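Local coordinates for protein 4'-phospho-dehydrooxetanocin synthase (Bacillus megaterium, PDB 5UL3) that uses cobalamin, a [4Fe-4S] cluster and S-adenosylmethionine to catalyse the oxidative ring contraction of dAMP to an oxetane aldehyde in oxetanocin A biosynthesis, at residues E453-A464 / F492-I503. Residues are numbered along the deposited sequence; the frame is centred on the assembly and turned at random.
Sequences EQNIIALRLVSA and FLERTDALMKPI
Arg460 and Ala498 approach to 4.8 Å between CA atoms where the chain leaving helix 484-493 runs along helix 452-464, in the same direction. In the AdoMet radical domain, a partial TIM barrel, helix 452-464 precedes strand 470-473, and the loop after helix 484-493 packs along it. Glu453, Arg460, Arg495 and Asp497 form a salt-bridge network. Arg495 grips both carboxylate oxygens of Glu453 end-on, with NH1 2.7 Å from OE1. It holds Asp497 side-on through NE and NH2. Two carboxylates thus fix its guanidinium plane, and Ile456 CG1 lies over one face. Ile456 CD1 also packs against Phe492 CE1 and Ala498 CB. Arg460 bends at chi3 (-71°), which turns NE and NH2 onto one acceptor, the backbone O of Asp497, each at 2.9 Å. Its contact with Asp497 OD2 is longer, and its NH1 hydrogen-bonds to Leu517 O. Met500 lies alongside Arg460, CG to CG 3.5 Å. Helix 521-527 touches both side chains through Ile524. Further along, Ile503 N donates to Ala464 O. Ser463 OG sits between its backbone N and carbonyl carbon (chi1 62°). There it donates to Leu459 O and accepts a nearly straight bond from Met500 N at 2.8 Å.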
# COMPACT_ATOMS: atom_id res chain seq x y z
N GLU A 453 -1.49 20.92 -18.11
CA GLU A 453 -0.79 20.46 -19.31
C GLU A 453 0.38 19.53 -18.96
O GLU A 453 0.66 18.58 -19.69
CB GLU A 453 -0.30 21.64 -20.14
CG GLU A 453 0.06 21.26 -21.58
CD GLU A 453 -1.16 20.92 -22.44
OE1 GLU A 453 -2.27 21.39 -22.11
OE2 GLU A 453 -1.00 20.18 -23.44
N GLN A 454 1.07 19.81 -17.85
CA GLN A 454 2.17 18.93 -17.43
C GLN A 454 1.66 17.53 -17.14
O GLN A 454 2.33 16.54 -17.45
CB GLN A 454 2.85 19.50 -16.20
CG GLN A 454 3.91 18.63 -15.54
CD GLN A 454 4.46 19.34 -14.30
OE1 GLN A 454 3.86 20.30 -13.83
NE2 GLN A 454 5.57 18.86 -13.76
N ASN A 455 0.47 17.43 -16.53
CA ASN A 455 -0.10 16.11 -16.27
C ASN A 455 -0.40 15.37 -17.57
O ASN A 455 -0.12 14.17 -17.68
CB ASN A 455 -1.37 16.26 -15.43
CG ASN A 455 -1.08 16.55 -13.98
OD1 ASN A 455 -0.14 16.01 -13.41
ND2 ASN A 455 -1.90 17.38 -13.36
N ILE A 456 -0.98 16.07 -18.55
CA ILE A 456 -1.24 15.46 -19.86
C ILE A 456 0.05 14.88 -20.44
O ILE A 456 0.09 13.73 -20.89
CB ILE A 456 -1.86 16.49 -20.82
CG1 ILE A 456 -3.28 16.86 -20.39
CG2 ILE A 456 -1.80 15.98 -22.26
CD1 ILE A 456 -4.29 15.69 -20.54
N ILE A 457 1.13 15.67 -20.42
CA ILE A 457 2.37 15.21 -21.04
C ILE A 457 2.96 14.02 -20.28
O ILE A 457 3.50 13.10 -20.90
CB ILE A 457 3.37 16.38 -21.14
CG1 ILE A 457 2.86 17.40 -22.17
CG2 ILE A 457 4.75 15.86 -21.55
CD1 ILE A 457 3.51 18.77 -22.03
N ALA A 458 2.87 14.02 -18.95
CA ALA A 458 3.36 12.86 -18.20
C ALA A 458 2.64 11.60 -18.65
O ALA A 458 3.26 10.55 -18.84
CB ALA A 458 3.19 13.07 -16.69
N LEU A 459 1.32 11.68 -18.82
CA LEU A 459 0.55 10.50 -19.22
C LEU A 459 0.91 10.07 -20.63
O LEU A 459 0.97 8.87 -20.93
CB LEU A 459 -0.95 10.79 -19.14
CG LEU A 459 -1.51 11.17 -17.76
CD1 LEU A 459 -3.03 11.41 -17.85
CD2 LEU A 459 -1.15 10.12 -16.72
N ARG A 460 1.16 11.03 -21.51
CA ARG A 460 1.59 10.75 -22.87
C ARG A 460 2.91 9.98 -22.89
O ARG A 460 3.05 8.97 -23.60
CB ARG A 460 1.72 12.09 -23.61
CG ARG A 460 1.82 12.04 -25.12
CD ARG A 460 1.92 13.46 -25.71
NE ARG A 460 0.66 14.20 -25.63
CZ ARG A 460 0.58 15.53 -25.70
NH1 ARG A 460 1.68 16.27 -25.85
NH2 ARG A 460 -0.60 16.11 -25.62
N LEU A 461 3.89 10.44 -22.11
CA LEU A 461 5.20 9.79 -22.09
C LEU A 461 5.14 8.37 -21.53
O LEU A 461 5.72 7.44 -22.10
CB LEU A 461 6.19 10.66 -21.28
CG LEU A 461 6.49 12.02 -21.93
CD1 LEU A 461 7.13 13.00 -20.92
CD2 LEU A 461 7.41 11.83 -23.14
N VAL A 462 4.45 8.19 -20.40
CA VAL A 462 4.42 6.86 -19.78
C VAL A 462 3.62 5.90 -20.65
O VAL A 462 4.03 4.75 -20.86
CB VAL A 462 3.85 6.92 -18.35
CG1 VAL A 462 3.72 5.48 -17.78
CG2 VAL A 462 4.79 7.76 -17.45
N SER A 463 2.47 6.34 -21.17
CA SER A 463 1.66 5.43 -21.98
C SER A 463 2.37 5.06 -23.28
O SER A 463 2.27 3.90 -23.73
CB SER A 463 0.28 6.03 -22.25
OG SER A 463 0.34 7.23 -22.99
N ALA A 464 3.13 5.99 -23.87
CA ALA A 464 3.87 5.67 -25.09
C ALA A 464 4.90 4.57 -24.88
O ALA A 464 5.28 3.90 -25.84
CB ALA A 464 4.55 6.94 -25.65
N PHE A 492 -10.22 18.55 -19.00
CA PHE A 492 -9.02 17.73 -18.87
C PHE A 492 -9.32 16.24 -19.08
O PHE A 492 -8.63 15.56 -19.84
CB PHE A 492 -8.40 17.95 -17.48
CG PHE A 492 -7.25 17.01 -17.15
CD1 PHE A 492 -5.95 17.34 -17.50
CD2 PHE A 492 -7.48 15.83 -16.47
CE1 PHE A 492 -4.88 16.50 -17.18
CE2 PHE A 492 -6.41 14.98 -16.16
CZ PHE A 492 -5.11 15.33 -16.51
N LEU A 493 -10.34 15.73 -18.39
CA LEU A 493 -10.68 14.31 -18.43
C LEU A 493 -11.17 13.86 -19.80
O LEU A 493 -11.07 12.67 -20.11
CB LEU A 493 -11.73 14.00 -17.37
CG LEU A 493 -11.21 14.15 -15.94
CD1 LEU A 493 -12.38 14.24 -15.02
CD2 LEU A 493 -10.33 12.94 -15.56
N GLU A 494 -11.72 14.76 -20.60
CA GLU A 494 -12.17 14.45 -21.95
C GLU A 494 -11.07 14.55 -23.00
O GLU A 494 -11.32 14.23 -24.16
CB GLU A 494 -13.35 15.37 -22.33
CG GLU A 494 -14.62 15.02 -21.58
CD GLU A 494 -15.66 16.12 -21.61
OE1 GLU A 494 -15.72 16.86 -22.61
OE2 GLU A 494 -16.42 16.23 -20.61
N ARG A 495 -9.86 14.97 -22.63
CA ARG A 495 -8.80 15.10 -23.63
C ARG A 495 -8.43 13.73 -24.20
O ARG A 495 -8.27 12.76 -23.46
CB ARG A 495 -7.57 15.78 -23.02
CG ARG A 495 -7.81 17.28 -22.83
CD ARG A 495 -6.58 17.99 -22.40
NE ARG A 495 -5.54 17.97 -23.41
CZ ARG A 495 -4.46 18.74 -23.37
NH1 ARG A 495 -4.30 19.59 -22.36
NH2 ARG A 495 -3.54 18.66 -24.32
N THR A 496 -8.30 13.67 -25.53
CA THR A 496 -7.93 12.45 -26.23
C THR A 496 -6.51 12.51 -26.79
O THR A 496 -6.10 11.61 -27.52
CB THR A 496 -8.95 12.15 -27.34
OG1 THR A 496 -9.06 13.29 -28.21
CG2 THR A 496 -10.31 11.86 -26.73
N ASP A 497 -5.75 13.55 -26.45
CA ASP A 497 -4.37 13.65 -26.92
C ASP A 497 -3.37 13.33 -25.82
O ASP A 497 -2.21 13.74 -25.90
CB ASP A 497 -4.11 15.05 -27.48
CG ASP A 497 -4.26 16.13 -26.44
OD1 ASP A 497 -4.97 15.91 -25.44
OD2 ASP A 497 -3.67 17.22 -26.62
N ALA A 498 -3.79 12.58 -24.80
CA ALA A 498 -2.91 12.21 -23.70
C ALA A 498 -2.51 10.74 -23.76
O ALA A 498 -1.32 10.42 -23.66
CB ALA A 498 -3.59 12.50 -22.35
N LEU A 499 -3.45 9.83 -23.95
CA LEU A 499 -3.13 8.41 -23.88
C LEU A 499 -2.61 7.92 -25.23
O LEU A 499 -3.31 8.01 -26.25
CB LEU A 499 -4.36 7.61 -23.44
CG LEU A 499 -4.99 8.10 -22.12
CD1 LEU A 499 -6.24 7.29 -21.77
CD2 LEU A 499 -3.97 8.05 -20.98
N MET A 500 -1.38 7.42 -25.23
CA MET A 500 -0.71 6.94 -26.43
C MET A 500 -0.70 5.42 -26.46
O MET A 500 -0.62 4.76 -25.43
CB MET A 500 0.74 7.44 -26.50
CG MET A 500 0.91 8.94 -26.53
SD MET A 500 0.32 9.69 -28.07
CE MET A 500 -1.11 10.54 -27.44
N LYS A 501 -0.79 4.88 -27.67
CA LYS A 501 -0.50 3.47 -27.87
C LYS A 501 0.97 3.22 -27.58
O LYS A 501 1.78 4.15 -27.64
CB LYS A 501 -0.80 3.05 -29.30
CG LYS A 501 -2.24 3.16 -29.72
CD LYS A 501 -2.37 2.84 -31.21
CE LYS A 501 -3.81 2.63 -31.62
NZ LYS A 501 -3.95 2.44 -33.09
N PRO A 502 1.34 1.98 -27.26
CA PRO A 502 2.77 1.65 -27.17
C PRO A 502 3.45 1.96 -28.48
O PRO A 502 3.03 1.49 -29.54
CB PRO A 502 2.77 0.14 -26.87
CG PRO A 502 1.44 -0.11 -26.21
CD PRO A 502 0.48 0.84 -26.88
N ILE A 503 4.50 2.77 -28.42
CA ILE A 503 5.16 3.28 -29.61
C ILE A 503 6.41 2.44 -29.85
O ILE A 503 7.21 2.24 -28.93
CB ILE A 503 5.51 4.77 -29.47
CG1 ILE A 503 4.23 5.60 -29.41
CG2 ILE A 503 6.37 5.22 -30.64
CD1 ILE A 503 4.47 7.10 -29.30
O HOH W 1 7.53 1.25 -26.21